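Local coordinates for protein N-acetylcysteine deacetylase (Bacillus subtilis, PDB 1YSJ) that probably catalyses the metal-dependent deacetylation of N-acetylcysteine to cysteine and acetate, as part of a pathway that lets the bacterium use S-(2-succino)cysteine as a sulfur source, at residues 86-98 with 171-183. The protein carries 1 engineered substitution. Residues are numbered along the deposited sequence; the frame is centred on the assembly and turned at random.
Sequences REDGPVIAIRADI and VLNGVSAIFGMHN. With NI (nickel (II) ion), chain C.
Strands 91-97 and 175-183 run parallel, with segment axes 4.6 Å apart at closest and inclined by 30°, as inner neighbours in the mixed sheet of the M20 peptidase catalytic domain. Their ladder has four bonds: S176 N reaches V91 O nearly straight (2.7 Å), A93 donates through N to A177 O and accepts from F179 N at its O, and R95 N donates to F179 O. Toward the C-terminal ends the strands part, and water 2 accepts from M181 N and from R95 NH1 and lies near R95 O, where no direct bond joins the backbones. At the other end, water 1 accepts from V91 N and donates to G174 O, in the type II turn L172-V175.

A93 CB meets V175 CG1 at 3.8 Å, I178 CG1 and the tip of L172, CD2; helix 351-355 covers I178 and L172 from beyond. V175 carries CG1 anti to its backbone N (chi1 177°), which lays that methyl over the V91-A93 backbone while CG2 meets V91 CG1. On the face of I92, I94 and F179, I92 CD1 approaches the ring obliquely, 4.0 Å from F179 CE1, and I92 CG2 rests on A177 CB. Helix 384-402 packs against I92 and F179, helix 124-139 against I94.

R95 bends at chi2 (-86°) and turns its guanidinium to E349 and D350, its salt-bridge partners, with water 2 in plane at its edge; D97 CG lies above one face, offset toward its rim. Beyond the ladder, the strand ends lead to the dinuclear nickel site. H182 joins C122 and H124 on one nickel; its ND1 donates to N183 O, which lies almost exactly in the imidazole plane, fixing the ring's rotation while NE2 binds the metal at 2.2 Å.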
ATOM      1  N   ARG A  86      53.884  16.573  23.176  1.00 47.48           N
ATOM      2  CA  ARG A  86      54.815  16.679  24.305  1.00 48.08           C
ATOM      3  C   ARG A  86      54.454  17.827  25.259  1.00 48.93           C
ATOM      4  O   ARG A  86      55.133  18.058  26.263  1.00 49.39           O
ATOM      5  CB  ARG A  86      56.263  16.773  23.804  1.00 47.08           C
ATOM      6  CG  ARG A  86      56.675  15.634  22.852  1.00 46.08           C
ATOM      7  CD  ARG A  86      56.428  14.238  23.447  1.00 43.43           C
ATOM      8  NE  ARG A  86      57.395  13.894  24.492  1.00 43.26           N
ATOM      9  CZ  ARG A  86      57.331  12.814  25.267  1.00 40.89           C
ATOM     10  NH1 ARG A  86      56.336  11.945  25.137  1.00 39.32           N
ATOM     11  NH2 ARG A  86      58.267  12.603  26.183  1.00 37.68           N
ATOM     12  N   GLU A  87      53.374  18.530  24.931  1.00 50.82           N
ATOM     13  CA  GLU A  87      52.791  19.555  25.791  1.00 52.59           C
ATOM     14  C   GLU A  87      51.392  19.129  26.217  1.00 52.82           C
ATOM     15  O   GLU A  87      50.685  18.457  25.458  1.00 53.22           O
ATOM     16  CB  GLU A  87      52.665  20.884  25.041  1.00 52.39           C
ATOM     17  CG  GLU A  87      53.968  21.606  24.729  1.00 54.00           C
ATOM     18  CD  GLU A  87      53.743  23.056  24.302  1.00 54.34           C
ATOM     19  OE1 GLU A  87      52.571  23.455  24.105  1.00 55.59           O
ATOM     20  OE2 GLU A  87      54.738  23.801  24.173  1.00 54.92           O
ATOM     21  N   ASP A  88      50.994  19.525  27.424  1.00 53.37           N
ATOM     22  CA  ASP A  88      49.590  19.458  27.825  1.00 53.28           C
ATOM     23  C   ASP A  88      48.800  20.415  26.943  1.00 51.66           C
ATOM     24  O   ASP A  88      49.256  21.524  26.656  1.00 51.86           O
ATOM     25  CB  ASP A  88      49.414  19.843  29.299  1.00 54.30           C
ATOM     26  CG  ASP A  88      49.773  18.711  30.256  1.00 58.24           C
ATOM     27  OD1 ASP A  88      50.109  17.600  29.786  1.00 64.95           O
ATOM     28  OD2 ASP A  88      49.713  18.936  31.486  1.00 57.46           O
ATOM     29  N   GLY A  89      47.628  19.979  26.498  1.00 49.84           N
ATOM     30  CA  GLY A  89      46.807  20.797  25.615  1.00 48.65           C
ATOM     31  C   GLY A  89      45.430  20.220  25.362  1.00 47.67           C
ATOM     32  O   GLY A  89      45.075  19.181  25.926  1.00 47.73           O
ATOM     33  N   PRO A  90      44.631  20.907  24.525  1.00 47.08           N
ATOM     34  CA  PRO A  90      43.306  20.411  24.152  1.00 45.73           C
ATOM     35  C   PRO A  90      43.369  19.071  23.425  1.00 44.61           C
ATOM     36  O   PRO A  90      44.406  18.712  22.854  1.00 43.76           O
ATOM     37  CB  PRO A  90      42.757  21.506  23.221  1.00 45.73           C
ATOM     38  CG  PRO A  90      43.929  22.330  22.825  1.00 45.30           C
ATOM     39  CD  PRO A  90      44.932  22.218  23.916  1.00 46.73           C
ATOM     40  N   VAL A  91      42.262  18.337  23.476  1.00 43.27           N
ATOM     41  CA  VAL A  91      42.123  17.080  22.757  1.00 42.28           C
ATOM     42  C   VAL A  91      41.212  17.311  21.558  1.00 42.32           C
ATOM     43  O   VAL A  91      40.106  17.848  21.702  1.00 41.07           O
ATOM     44  CB  VAL A  91      41.515  15.969  23.652  1.00 42.08           C
ATOM     45  CG1 VAL A  91      41.447  14.638  22.898  1.00 42.47           C
ATOM     46  CG2 VAL A  91      42.317  15.811  24.930  1.00 38.32           C
ATOM     47  N   ILE A  92      41.683  16.922  20.376  1.00 41.54           N
ATOM     48  CA  ILE A  92      40.846  16.945  19.172  1.00 40.56           C
ATOM     49  C   ILE A  92      40.700  15.542  18.592  1.00 41.21           C
ATOM     50  O   ILE A  92      41.494  14.651  18.892  1.00 40.57           O
ATOM     51  CB  ILE A  92      41.350  17.948  18.095  1.00 40.24           C
ATOM     52  CG1 ILE A  92      42.739  17.560  17.579  1.00 39.59           C
ATOM     53  CG2 ILE A  92      41.327  19.387  18.636  1.00 39.55           C
ATOM     54  CD1 ILE A  92      43.049  18.101  16.192  1.00 40.74           C
ATOM     55  N   ALA A  93      39.679  15.347  17.763  1.00 41.40           N
ATOM     56  CA  ALA A  93      39.386  14.026  17.243  1.00 41.99           C
ATOM     57  C   ALA A  93      39.377  14.001  15.724  1.00 43.03           C
ATOM     58  O   ALA A  93      39.023  14.987  15.081  1.00 44.91           O
ATOM     59  CB  ALA A  93      38.059  13.509  17.805  1.00 41.29           C
ATOM     60  N   ILE A  94      39.794  12.871  15.162  1.00 42.72           N
ATOM     61  CA  ILE A  94      39.732  12.641  13.725  1.00 44.38           C
ATOM     62  C   ILE A  94      38.998  11.319  13.473  1.00 44.01           C
ATOM     63  O   ILE A  94      39.347  10.277  14.033  1.00 44.64           O
ATOM     64  CB  ILE A  94      41.133  12.642  13.065  1.00 44.33           C
ATOM     65  CG1 ILE A  94      41.808  14.008  13.244  1.00 43.04           C
ATOM     66  CG2 ILE A  94      41.021  12.298  11.576  1.00 45.68           C
ATOM     67  CD1 ILE A  94      43.273  14.048  12.812  1.00 45.69           C
ATOM     68  N   ARG A  95      37.979  11.374  12.629  1.00 42.74           N
ATOM     69  CA  ARG A  95      37.056  10.267  12.493  1.00 42.68           C
ATOM     70  C   ARG A  95      37.104   9.618  11.113  1.00 42.53           C
ATOM     71  O   ARG A  95      37.126  10.308  10.092  1.00 44.22           O
ATOM     72  CB  ARG A  95      35.640  10.745  12.836  1.00 41.00           C
ATOM     73  CG  ARG A  95      34.534   9.702  12.723  1.00 40.78           C
ATOM     74  CD  ARG A  95      33.989   9.623  11.300  1.00 37.57           C
ATOM     75  NE  ARG A  95      32.595   9.209  11.296  1.00 44.40           N
ATOM     76  CZ  ARG A  95      31.763   9.382  10.275  1.00 45.64           C
ATOM     77  NH1 ARG A  95      32.184   9.955   9.153  1.00 42.53           N
ATOM     78  NH2 ARG A  95      30.504   8.983  10.383  1.00 43.92           N
ATOM     79  N   ALA A  96      37.120   8.286  11.107  1.00 42.31           N
ATOM     80  CA  ALA A  96      36.893   7.485   9.900  1.00 43.35           C
ATOM     81  C   ALA A  96      35.798   6.447  10.159  1.00 43.39           C
ATOM     82  O   ALA A  96      35.663   5.945  11.274  1.00 44.62           O
ATOM     83  CB  ALA A  96      38.182   6.796   9.462  1.00 41.70           C
ATOM     84  N   ASP A  97      35.017   6.134   9.130  1.00 44.71           N
ATOM     85  CA  ASP A  97      33.993   5.081   9.208  1.00 46.40           C
ATOM     86  C   ASP A  97      34.505   3.773   8.612  1.00 45.15           C
ATOM     87  O   ASP A  97      35.236   3.788   7.626  1.00 46.40           O
ATOM     88  CB  ASP A  97      32.684   5.521   8.536  1.00 47.79           C
ATOM     89  CG  ASP A  97      32.907   6.404   7.312  1.00 53.20           C
ATOM     90  OD1 ASP A  97      34.025   6.418   6.747  1.00 58.89           O
ATOM     91  OD2 ASP A  97      31.947   7.094   6.915  1.00 59.35           O
ATOM     92  N   ILE A  98      34.131   2.644   9.213  1.00 44.65           N
ATOM     93  CA  ILE A  98      34.757   1.357   8.857  1.00 43.29           C
ATOM     94  C   ILE A  98      33.839   0.286   8.228  1.00 44.77           C
ATOM     95  O   ILE A  98      34.314  -0.790   7.863  1.00 44.97           O
ATOM     96  CB  ILE A  98      35.540   0.743  10.065  1.00 44.45           C
ATOM     97  CG1 ILE A  98      34.587   0.280  11.183  1.00 43.27           C
ATOM     98  CG2 ILE A  98      36.571   1.734  10.594  1.00 42.39           C
ATOM     99  CD1 ILE A  98      35.256  -0.563  12.272  1.00 40.41           C
ATOM    100  N   VAL A 171      33.611   8.645  24.399  1.00 42.44           N
ATOM    101  CA  VAL A 171      34.824   8.816  23.594  1.00 42.28           C
ATOM    102  C   VAL A 171      35.130  10.298  23.330  1.00 43.82           C
ATOM    103  O   VAL A 171      36.290  10.671  23.153  1.00 44.06           O
ATOM    104  CB  VAL A 171      34.736   7.985  22.265  1.00 43.90           C
ATOM    105  CG1 VAL A 171      35.844   8.350  21.260  1.00 41.28           C
ATOM    106  CG2 VAL A 171      34.756   6.490  22.559  1.00 37.05           C
ATOM    107  N   LEU A 172      34.098  11.140  23.328  1.00 44.40           N
ATOM    108  CA  LEU A 172      34.279  12.573  23.067  1.00 45.76           C
ATOM    109  C   LEU A 172      34.353  13.452  24.316  1.00 46.14           C
ATOM    110  O   LEU A 172      34.381  14.683  24.218  1.00 44.27           O
ATOM    111  CB  LEU A 172      33.213  13.100  22.094  1.00 45.50           C
ATOM    112  CG  LEU A 172      33.317  12.717  20.610  1.00 49.60           C
ATOM    113  CD1 LEU A 172      32.334  13.548  19.809  1.00 59.29           C
ATOM    114  CD2 LEU A 172      34.717  12.917  20.050  1.00 54.88           C
ATOM    115  N   ASN A 173      34.388  12.825  25.489  1.00 48.06           N
ATOM    116  CA  ASN A 173      34.610  13.558  26.730  1.00 50.57           C
ATOM    117  C   ASN A 173      35.970  14.248  26.700  1.00 50.80           C
ATOM    118  O   ASN A 173      36.999  13.602  26.473  1.00 51.34           O
ATOM    119  CB  ASN A 173      34.485  12.635  27.951  1.00 50.96           C
ATOM    120  CG  ASN A 173      33.057  12.139  28.174  1.00 53.98           C
ATOM    121  OD1 ASN A 173      32.096  12.678  27.613  1.00 52.00           O
ATOM    122  ND2 ASN A 173      32.915  11.103  28.997  1.00 52.17           N
ATOM    123  N   GLY A 174      35.953  15.568  26.889  1.00 50.49           N
ATOM    124  CA  GLY A 174      37.170  16.380  26.893  1.00 49.33           C
ATOM    125  C   GLY A 174      37.679  16.810  25.526  1.00 48.62           C
ATOM    126  O   GLY A 174      38.679  17.523  25.439  1.00 49.76           O
ATOM    127  N   VAL A 175      36.993  16.384  24.465  1.00 46.96           N
ATOM    128  CA  VAL A 175      37.377  16.713  23.087  1.00 44.93           C
ATOM    129  C   VAL A 175      36.825  18.083  22.659  1.00 44.02           C
ATOM    130  O   VAL A 175      35.636  18.356  22.811  1.00 45.25           O
ATOM    131  CB  VAL A 175      36.947  15.594  22.094  1.00 44.61           C
ATOM    132  CG1 VAL A 175      37.286  15.965  20.661  1.00 45.01           C
ATOM    133  CG2 VAL A 175      37.623  14.273  22.446  1.00 42.47           C
ATOM    134  N   SER A 176      37.702  18.931  22.124  1.00 41.65           N
ATOM    135  CA  SER A 176      37.359  20.299  21.736  1.00 40.24           C
ATOM    136  C   SER A 176      36.801  20.408  20.324  1.00 40.66           C
ATOM    137  O   SER A 176      35.946  21.249  20.057  1.00 41.26           O
ATOM    138  CB  SER A 176      38.584  21.211  21.854  1.00 39.37           C
ATOM    139  OG  SER A 176      39.030  21.296  23.193  1.00 40.80           O
ATOM    140  N   ALA A 177      37.305  19.571  19.421  1.00 41.81           N
ATOM    141  CA  ALA A 177      36.913  19.617  18.014  1.00 41.11           C
ATOM    142  C   ALA A 177      36.995  18.249  17.369  1.00 40.40           C
ATOM    143  O   ALA A 177      37.790  17.412  17.785  1.00 40.61           O
ATOM    144  CB  ALA A 177      37.785  20.598  17.259  1.00 41.41           C
ATOM    145  N   ILE A 178      36.173  18.034  16.346  1.00 41.56           N
ATOM    146  CA  ILE A 178      36.167  16.779  15.598  1.00 41.02           C
ATOM    147  C   ILE A 178      36.206  17.012  14.086  1.00 43.40           C
ATOM    148  O   ILE A 178      35.522  17.894  13.550  1.00 42.29           O
ATOM    149  CB  ILE A 178      34.969  15.859  15.989  1.00 42.29           C
ATOM    150  CG1 ILE A 178      35.112  14.481  15.319  1.00 39.76           C
ATOM    151  CG2 ILE A 178      33.612  16.535  15.670  1.00 38.11           C
ATOM    152  CD1 ILE A 178      34.407  13.354  16.037  1.00 42.07           C
ATOM    153  N   PHE A 179      37.011  16.206  13.403  1.00 44.51           N
ATOM    154  CA  PHE A 179      37.204  16.369  11.973  1.00 44.73           C
ATOM    155  C   PHE A 179      37.012  15.055  11.232  1.00 45.72           C
ATOM    156  O   PHE A 179      37.300  13.980  11.762  1.00 44.86           O
ATOM    157  CB  PHE A 179      38.577  16.987  11.697  1.00 44.06           C
ATOM    158  CG  PHE A 179      38.821  18.250  12.470  1.00 43.33           C
ATOM    159  CD1 PHE A 179      39.531  18.222  13.670  1.00 40.59           C
ATOM    160  CD2 PHE A 179      38.306  19.461  12.024  1.00 40.25           C
ATOM    161  CE1 PHE A 179      39.741  19.392  14.399  1.00 39.32           C
ATOM    162  CE2 PHE A 179      38.509  20.636  12.749  1.00 41.22           C
ATOM    163  CZ  PHE A 179      39.226  20.601  13.935  1.00 37.77           C
ATOM    164  N   GLY A 180      36.508  15.155  10.008  1.00 45.06           N
ATOM    165  CA  GLY A 180      36.206  13.982   9.210  1.00 45.60           C
ATOM    166  C   GLY A 180      36.217  14.285   7.731  1.00 45.79           C
ATOM    167  O   GLY A 180      36.296  15.441   7.317  1.00 46.21           O
HETATM  168  N   MSE A 181      36.149  13.233   6.931  1.00 46.40           N
HETATM  169  CA  MSE A 181      36.099  13.388   5.497  1.00 49.74           C
HETATM  170  C   MSE A 181      35.074  12.442   4.911  1.00 46.26           C
HETATM  171  O   MSE A 181      34.694  11.445   5.534  1.00 43.29           O
HETATM  172  CB  MSE A 181      37.471  13.105   4.877  1.00 48.57           C
HETATM  173  CG  MSE A 181      37.613  11.712   4.274  1.00 53.34           C
HETATM  174 SE   MSE A 181      39.423  11.262   3.771  1.00 63.58          SE
HETATM  175  CE  MSE A 181      39.950  10.423   5.391  1.00 59.56           C
ATOM    176  N   HIS A 182      34.624  12.771   3.707  1.00 44.94           N
ATOM    177  CA  HIS A 182      34.058  11.765   2.842  1.00 44.03           C
ATOM    178  C   HIS A 182      34.659  11.911   1.454  1.00 43.88           C
ATOM    179  O   HIS A 182      34.790  13.025   0.939  1.00 43.51           O
ATOM    180  CB  HIS A 182      32.537  11.841   2.785  1.00 44.35           C
ATOM    181  CG  HIS A 182      31.898  10.525   2.474  1.00 46.43           C
ATOM    182  ND1 HIS A 182      31.963   9.942   1.226  1.00 42.97           N
ATOM    183  CD2 HIS A 182      31.211   9.662   3.260  1.00 42.77           C
ATOM    184  CE1 HIS A 182      31.336   8.780   1.253  1.00 44.08           C
ATOM    185  NE2 HIS A 182      30.870   8.587   2.475  1.00 46.16           N
ATOM    186  N   ASN A 183      35.038  10.780   0.866  1.00 42.08           N
ATOM    187  CA  ASN A 183      35.514  10.757  -0.508  1.00 42.73           C
ATOM    188  C   ASN A 183      34.452  11.351  -1.425  1.00 41.26           C
ATOM    189  O   ASN A 183      33.254  11.166  -1.202  1.00 41.89           O
ATOM    190  CB  ASN A 183      35.881   9.329  -0.936  1.00 42.74           C
ATOM    191  CG  ASN A 183      34.664   8.437  -1.113  1.00 43.06           C
ATOM    192  OD1 ASN A 183      34.038   8.421  -2.172  1.00 41.18           O
ATOM    193  ND2 ASN A 183      34.323   7.696  -0.072  1.00 47.42           N
TER
HETATM  194 NI    NI C 381      30.036   6.742   3.328  1.00 35.06          NI
HETATM  195  O   HOH W   1      40.018  19.518  24.582  1.00 39.95           O
HETATM  196  O   HOH W   2      34.983  10.755   8.243  0.60 18.45           O
HETATM  197  O   HOH W   3      37.167  10.265   7.377  0.50 26.41           O
HETATM  198  O   HOH W   4      28.212   7.036   3.695  1.00 39.70           O
HETATM  199  O   HOH W   5      30.222   7.731   5.368  0.50 29.47           O